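Local coordinates for protein C-domain type II peptide synthetase (Streptomyces globisporus, PDB 4ZXW) that is a free-standing condensation-domain protein of the peptide synthetase family, with the two-lobed fold of the CoA-dependent acyltransferase clan, at residues M45-G50 with E123-G128; G117-N122 with R396-A401. All blocks are in the same frame, centred on the assembly; numbering follows the deposited sequence.

Contact 1 of 2, residues M45-G50 with E123-G128; sequences MYHIVG and EVESTG. With GLC (alpha-D-glucopyranose), chain C.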
loop_
_atom_site.group_PDB
_atom_site.type_symbol
_atom_site.label_atom_id
_atom_site.label_comp_id
_atom_site.label_asym_id
_atom_site.label_seq_id
_atom_site.Cartn_x
_atom_site.Cartn_y
_atom_site.Cartn_z
ATOM N N MET A 45 -8.440 12.357 -1.976
ATOM C CA MET A 45 -7.275 12.084 -1.127
ATOM C C MET A 45 -6.854 10.619 -1.124
ATOM O O MET A 45 -5.857 10.271 -0.489
ATOM C CB MET A 45 -7.535 12.553 0.305
ATOM C CG MET A 45 -7.707 14.086 0.398
ATOM S SD MET A 45 -6.268 14.994 -0.197
ATOM C CE MET A 45 -5.072 14.545 1.080
ATOM N N TYR A 46 -7.565 9.769 -1.864
ATOM C CA TYR A 46 -7.218 8.346 -1.866
ATOM C C TYR A 46 -6.205 8.129 -2.998
ATOM O O TYR A 46 -6.532 7.690 -4.108
ATOM C CB TYR A 46 -8.465 7.453 -2.021
ATOM C CG TYR A 46 -8.170 5.980 -1.930
ATOM C CD1 TYR A 46 -7.796 5.404 -0.716
ATOM C CD2 TYR A 46 -8.266 5.151 -3.037
ATOM C CE1 TYR A 46 -7.508 4.069 -0.612
ATOM C CE2 TYR A 46 -7.983 3.745 -2.913
ATOM C CZ TYR A 46 -7.606 3.231 -1.698
ATOM O OH TYR A 46 -7.290 1.865 -1.533
ATOM N N HIS A 47 -4.967 8.475 -2.718
ATOM C CA HIS A 47 -3.920 8.376 -3.736
ATOM C C HIS A 47 -2.692 7.690 -3.151
ATOM O O HIS A 47 -2.622 7.430 -1.946
ATOM C CB HIS A 47 -3.550 9.765 -4.307
ATOM C CG HIS A 47 -3.472 10.859 -3.275
ATOM N ND1 HIS A 47 -2.753 10.739 -2.106
ATOM C CD2 HIS A 47 -4.024 12.100 -3.245
ATOM C CE1 HIS A 47 -2.865 11.851 -1.399
ATOM N NE2 HIS A 47 -3.633 12.691 -2.067
ATOM N N ILE A 48 -1.737 7.396 -4.029
ATOM C CA ILE A 48 -0.505 6.721 -3.654
ATOM C C ILE A 48 0.611 7.533 -4.321
ATOM O O ILE A 48 0.432 8.009 -5.447
ATOM C CB ILE A 48 -0.532 5.248 -4.080
ATOM C CG1 ILE A 48 0.777 4.548 -3.714
ATOM C CG2 ILE A 48 -0.787 5.135 -5.588
ATOM C CD1 ILE A 48 0.733 3.037 -3.898
ATOM N N VAL A 49 1.722 7.746 -3.602
ATOM C CA VAL A 49 2.897 8.426 -4.149
ATOM C C VAL A 49 4.108 7.490 -4.280
ATOM O O VAL A 49 4.235 6.504 -3.566
ATOM C CB VAL A 49 3.296 9.649 -3.291
ATOM C CG1 VAL A 49 2.140 10.580 -3.163
ATOM C CG2 VAL A 49 3.729 9.208 -1.910
ATOM N N GLY A 50 4.984 7.840 -5.209
ATOM C CA GLY A 50 6.301 7.256 -5.338
ATOM C C GLY A 50 7.301 8.376 -5.619
ATOM O O GLY A 50 7.031 9.296 -6.407
ATOM N N GLU A 123 4.095 17.483 0.756
ATOM C CA GLU A 123 3.227 18.523 0.226
ATOM C C GLU A 123 2.379 17.909 -0.882
ATOM O O GLU A 123 1.170 18.086 -0.927
ATOM C CB GLU A 123 4.012 19.717 -0.305
ATOM C CG GLU A 123 3.100 20.908 -0.553
ATOM C CD GLU A 123 3.575 21.837 -1.645
ATOM O OE1 GLU A 123 4.750 22.258 -1.589
ATOM O OE2 GLU A 123 2.765 22.156 -2.552
ATOM N N VAL A 124 3.012 17.152 -1.758
ATOM C CA VAL A 124 2.267 16.524 -2.829
ATOM C C VAL A 124 1.187 15.596 -2.248
ATOM O O VAL A 124 0.040 15.655 -2.685
ATOM C CB VAL A 124 3.227 15.797 -3.788
ATOM C CG1 VAL A 124 2.468 14.979 -4.803
ATOM C CG2 VAL A 124 4.119 16.836 -4.498
ATOM N N GLU A 125 1.522 14.774 -1.250
ATOM C CA GLU A 125 0.549 13.831 -0.710
ATOM C C GLU A 125 -0.574 14.583 0.012
ATOM O O GLU A 125 -1.654 14.050 0.212
ATOM C CB GLU A 125 1.214 12.817 0.258
ATOM C CG GLU A 125 0.317 11.697 0.759
ATOM C CD GLU A 125 1.028 10.703 1.727
ATOM O OE1 GLU A 125 2.224 10.359 1.471
ATOM O OE2 GLU A 125 0.365 10.278 2.735
ATOM N N SER A 126 -0.332 15.828 0.406
ATOM C CA SER A 126 -1.372 16.565 1.110
ATOM C C SER A 126 -2.382 17.197 0.103
ATOM O O SER A 126 -3.423 17.687 0.494
ATOM C CB SER A 126 -0.743 17.627 2.032
ATOM O OG SER A 126 -0.272 18.729 1.273
ATOM N N THR A 127 -2.102 17.128 -1.193
ATOM C CA THR A 127 -2.990 17.745 -2.171
ATOM C C THR A 127 -3.923 16.685 -2.738
ATOM O O THR A 127 -3.581 15.532 -2.743
ATOM C CB THR A 127 -2.198 18.437 -3.356
ATOM O OG1 THR A 127 -1.596 17.449 -4.210
ATOM C CG2 THR A 127 -1.095 19.347 -2.847
ATOM N N GLY A 128 -5.095 17.090 -3.225
ATOM C CA GLY A 128 -6.045 16.188 -3.845
ATOM C C GLY A 128 -5.841 15.834 -5.317
ATOM O O GLY A 128 -5.252 16.577 -6.078
HETATM C C1 GLC C . 4.110 4.087 0.399
HETATM C C2 GLC C . 3.354 5.024 -0.537
HETATM C C3 GLC C . 2.265 5.822 0.167
HETATM C C4 GLC C . 1.368 4.861 0.926
HETATM C C5 GLC C . 2.202 3.967 1.858
HETATM C C6 GLC C . 1.269 2.979 2.574
HETATM O O2 GLC C . 4.267 5.952 -1.104
HETATM O O3 GLC C . 1.498 6.490 -0.844
HETATM O O4 GLC C . 0.405 5.615 1.675
HETATM O O5 GLC C . 3.222 3.255 1.131
HETATM O O6 GLC C . 0.771 2.054 1.601
#
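His47 turns its ring toward Thr127, at the place where the first strand (47-55) of the N-terminal lobe's mixed sheet in this condensation-domain fold meets the C-terminal end of helix 110-126. A first torsion of 41° sets CG between the backbone N and the carbonyl carbon and directs the imidazole at the carbonyls of Glu125 and Thr127. His47 NE2 gives its N-H to Thr127 O, a weak bond of 2.9 Å bent to 129°. Glu125 O comes in at the ring edge, near the plane, 3.0 Å from His47 CE1. Met45 O lies over the centre of one face, and ND1 is held by Ser404, so the ring's rotation is fixed. The Met45 side chain, bent at its second and third torsions, brings CE to 3.6 Å from Glu125 O and Ser126 O, while SD passes close to Gly128 CA. Deeper in, Val49 and Glu125 cross at about a right angle, Val49 CG2 being 3.9 Å from Glu125 OE1. Both oxygens of that carboxylate have partners: OE1 pairs with Arg246 and Arg396, and OE2 accepts from Ser404 N. Thr127 OG1 turns back to Val124 O at 2.9 Å, in the carbonyl plane on a lone pair. The strand backbone also reaches a bound alpha-D-glucopyranose, whose O3 takes the N-H of Val49 in a nearly straight 3.0 Å bond.

Contact 2 of 2, residues G117-N122 with R396-A401; sequences GEELLN and RQLSQA. With FRU (beta-D-fructofuranose), chain B.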
loop_
_atom_site.group_PDB
_atom_site.type_symbol
_atom_site.label_atom_id
_atom_site.label_comp_id
_atom_site.label_asym_id
_atom_site.label_seq_id
_atom_site.Cartn_x
_atom_site.Cartn_y
_atom_site.Cartn_z
ATOM N N GLY A 117 13.391 17.359 0.077
ATOM C CA GLY A 117 12.736 16.288 -0.641
ATOM C C GLY A 117 11.552 15.656 0.109
ATOM O O GLY A 117 10.512 15.333 -0.486
ATOM N N GLU A 118 11.701 15.467 1.414
ATOM C CA GLU A 118 10.638 14.838 2.195
ATOM C C GLU A 118 9.475 15.800 2.304
ATOM O O GLU A 118 8.323 15.410 2.232
ATOM C CB GLU A 118 11.123 14.457 3.576
ATOM C CG GLU A 118 12.139 13.339 3.568
ATOM C CD GLU A 118 11.858 12.300 4.611
ATOM O OE1 GLU A 118 10.706 12.245 5.051
ATOM O OE2 GLU A 118 12.776 11.540 4.990
ATOM N N GLU A 119 9.798 17.077 2.459
ATOM C CA GLU A 119 8.788 18.116 2.551
ATOM C C GLU A 119 8.011 18.214 1.246
ATOM O O GLU A 119 6.801 18.372 1.243
ATOM C CB GLU A 119 9.453 19.433 2.917
ATOM C CG GLU A 119 9.849 19.439 4.377
ATOM C CD GLU A 119 10.799 20.555 4.745
ATOM O OE1 GLU A 119 11.151 21.368 3.862
ATOM O OE2 GLU A 119 11.200 20.608 5.929
ATOM N N LEU A 120 8.697 18.072 0.127
ATOM C CA LEU A 120 8.000 18.090 -1.143
ATOM C C LEU A 120 7.063 16.892 -1.263
ATOM O O LEU A 120 5.956 17.006 -1.780
ATOM C CB LEU A 120 8.983 18.086 -2.314
ATOM C CG LEU A 120 8.335 17.895 -3.681
ATOM C CD1 LEU A 120 7.222 18.936 -3.872
ATOM C CD2 LEU A 120 9.395 17.983 -4.786
ATOM N N LEU A 121 7.516 15.729 -0.812
ATOM C CA LEU A 121 6.689 14.524 -0.903
ATOM C C LEU A 121 5.438 14.683 -0.055
ATOM O O LEU A 121 4.325 14.273 -0.440
ATOM C CB LEU A 121 7.493 13.305 -0.447
ATOM C CG LEU A 121 7.201 11.917 -0.987
ATOM C CD1 LEU A 121 6.885 11.944 -2.459
ATOM C CD2 LEU A 121 8.432 11.035 -0.720
ATOM N N ASN A 122 5.629 15.241 1.136
ATOM C CA ASN A 122 4.514 15.456 2.026
ATOM C C ASN A 122 3.548 16.445 1.393
ATOM O O ASN A 122 2.316 16.281 1.481
ATOM C CB ASN A 122 4.992 15.957 3.381
ATOM C CG ASN A 122 5.446 14.828 4.286
ATOM O OD1 ASN A 122 5.689 13.712 3.821
ATOM N ND2 ASN A 122 5.563 15.111 5.581
ATOM N N ARG A 396 11.063 7.417 4.626
ATOM C CA ARG A 396 10.644 8.787 4.875
ATOM C C ARG A 396 10.523 8.897 6.352
ATOM O O ARG A 396 9.829 8.101 6.970
ATOM C CB ARG A 396 9.308 9.120 4.215
ATOM C CG ARG A 396 9.300 8.923 2.751
ATOM C CD ARG A 396 7.896 8.865 2.229
ATOM N NE ARG A 396 7.101 10.071 2.416
ATOM C CZ ARG A 396 5.799 10.126 2.127
ATOM N NH1 ARG A 396 5.167 9.034 1.693
ATOM N NH2 ARG A 396 5.112 11.258 2.284
ATOM N N GLN A 397 11.194 9.853 6.949
ATOM C CA GLN A 397 11.076 9.925 8.376
ATOM C C GLN A 397 10.199 11.079 8.810
ATOM O O GLN A 397 9.830 11.181 9.973
ATOM C CB GLN A 397 12.467 9.969 8.979
ATOM C CG GLN A 397 13.052 8.533 8.981
ATOM C CD GLN A 397 14.505 8.494 9.307
ATOM O OE1 GLN A 397 14.880 8.370 10.468
ATOM N NE2 GLN A 397 15.348 8.605 8.282
ATOM N N LEU A 398 9.787 11.892 7.855
ATOM C CA LEU A 398 8.927 13.014 8.156
ATOM C C LEU A 398 7.495 12.516 8.162
ATOM O O LEU A 398 6.980 12.017 7.166
ATOM C CB LEU A 398 9.110 14.108 7.136
ATOM C CG LEU A 398 8.806 15.527 7.557
ATOM C CD1 LEU A 398 9.812 15.961 8.569
ATOM C CD2 LEU A 398 8.888 16.395 6.317
ATOM N N SER A 399 6.857 12.641 9.302
ATOM C CA SER A 399 5.488 12.241 9.406
ATOM C C SER A 399 4.540 13.330 8.847
ATOM O O SER A 399 4.942 14.429 8.439
ATOM C CB SER A 399 5.181 11.919 10.847
ATOM O OG SER A 399 5.980 10.836 11.270
ATOM N N GLN A 400 3.266 13.009 8.832
ATOM C CA GLN A 400 2.323 13.796 8.068
ATOM C C GLN A 400 0.954 13.819 8.721
ATOM O O GLN A 400 0.374 12.778 9.013
ATOM C CB GLN A 400 2.225 13.224 6.665
ATOM C CG GLN A 400 1.207 13.895 5.824
ATOM C CD GLN A 400 1.541 13.837 4.366
ATOM O OE1 GLN A 400 2.333 12.999 3.899
ATOM N NE2 GLN A 400 0.945 14.726 3.631
ATOM N N ALA A 401 0.429 15.027 8.879
ATOM C CA ALA A 401 -0.802 15.284 9.600
ATOM C C ALA A 401 -2.035 15.009 8.768
ATOM O O ALA A 401 -3.072 14.619 9.293
ATOM C CB ALA A 401 -0.823 16.714 10.058
HETATM C C1 FRU B . 7.082 5.291 0.563
HETATM C C2 FRU B . 6.144 4.678 1.608
HETATM C C3 FRU B . 6.244 5.283 3.003
HETATM C C4 FRU B . 6.018 4.175 4.062
HETATM C C5 FRU B . 6.519 2.971 3.272
HETATM C C6 FRU B . 5.676 1.748 3.629
HETATM O O1 FRU B . 6.580 6.500 0.007
HETATM O O2 FRU B . 4.774 4.925 1.312
HETATM O O3 FRU B . 5.954 6.677 3.191
HETATM O O4 FRU B . 6.657 4.337 5.327
HETATM O O5 FRU B . 6.411 3.282 1.854
HETATM O O6 FRU B . 4.284 1.991 3.301
HETATM O O HOH W 1 8.200 12.513 3.642
#
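Glu118 reaches from helix 110-126 to Arg396, Gln397 and Leu398, which lie on the connection running back from strand 388-392, in the sheet of the first lobe, to strand 410-416 in that of the second. Its carboxylate takes two consecutive main-chain N-H groups: Glu118 OE2 meets Gln397 N with its syn lone pair at 3.0 Å (166°), and Glu118 OE1 receives Leu398 N at 3.0 Å, also on the syn side but 32° out of the carboxylate plane. The tight part continues at Arg396. Leu121 CG sits over one face of the guanidinium, offset toward its rim, with Leu121 CD2 3.5 Å from Arg396 NE. Asn122 OD1 comes in at the edge and accepts from Arg396 NH2 at 3.0 Å, the amide plane turned 66° from the guanidinium. A water accepts from Arg396 NE and is also bonded to Glu118 OE1 and Asn122 OD1. Toward the other end of the contact the Gln400 amide stacks on that of Asn122; Gln400 NE2 bonds only weakly to Asn122 O, and Gln400 OE1 is held by Arg246. The outer margin is looser: Leu398 CD2 touches Glu119 CG at 3.7 Å, and Gln397, an exposed residue, adds little beyond its backbone N-H. With Arg396 NH1 weakly bonded to the O3 of beta-D-fructofuranose at 2.9 Å, the guanidinium joins helix and sugar. The carboxylate of Glu118 fixes the backbone from which that arginine extends.

In the fold
Both contacts use helix 110-126, and their centres lie about 11 Å apart. They are wired together by a salt bridge, Glu125 OE1 to Arg396 NH2 at 3.1 Å, so Arg396 NH2 meets Asn122 and Glu125 of the helix, about one turn apart. Val49 CG2 of contact 1 also packs 3.9 Å from Arg396 NH1 of contact 2. The two bound sugars are joined through the fructose O2; the glucose unit lies along the strand part of 45-50, at Val49, and the fructose unit against Arg396, with Ser413 and Ser425 holding the latter from elsewhere. The bound (1R)-1-(naphthalen-2-yl)ethane-1,2-diol touches Tyr46 of contact 1 but is about 10 Å from the side chain of Glu125 and about 12 Å from that of Arg396.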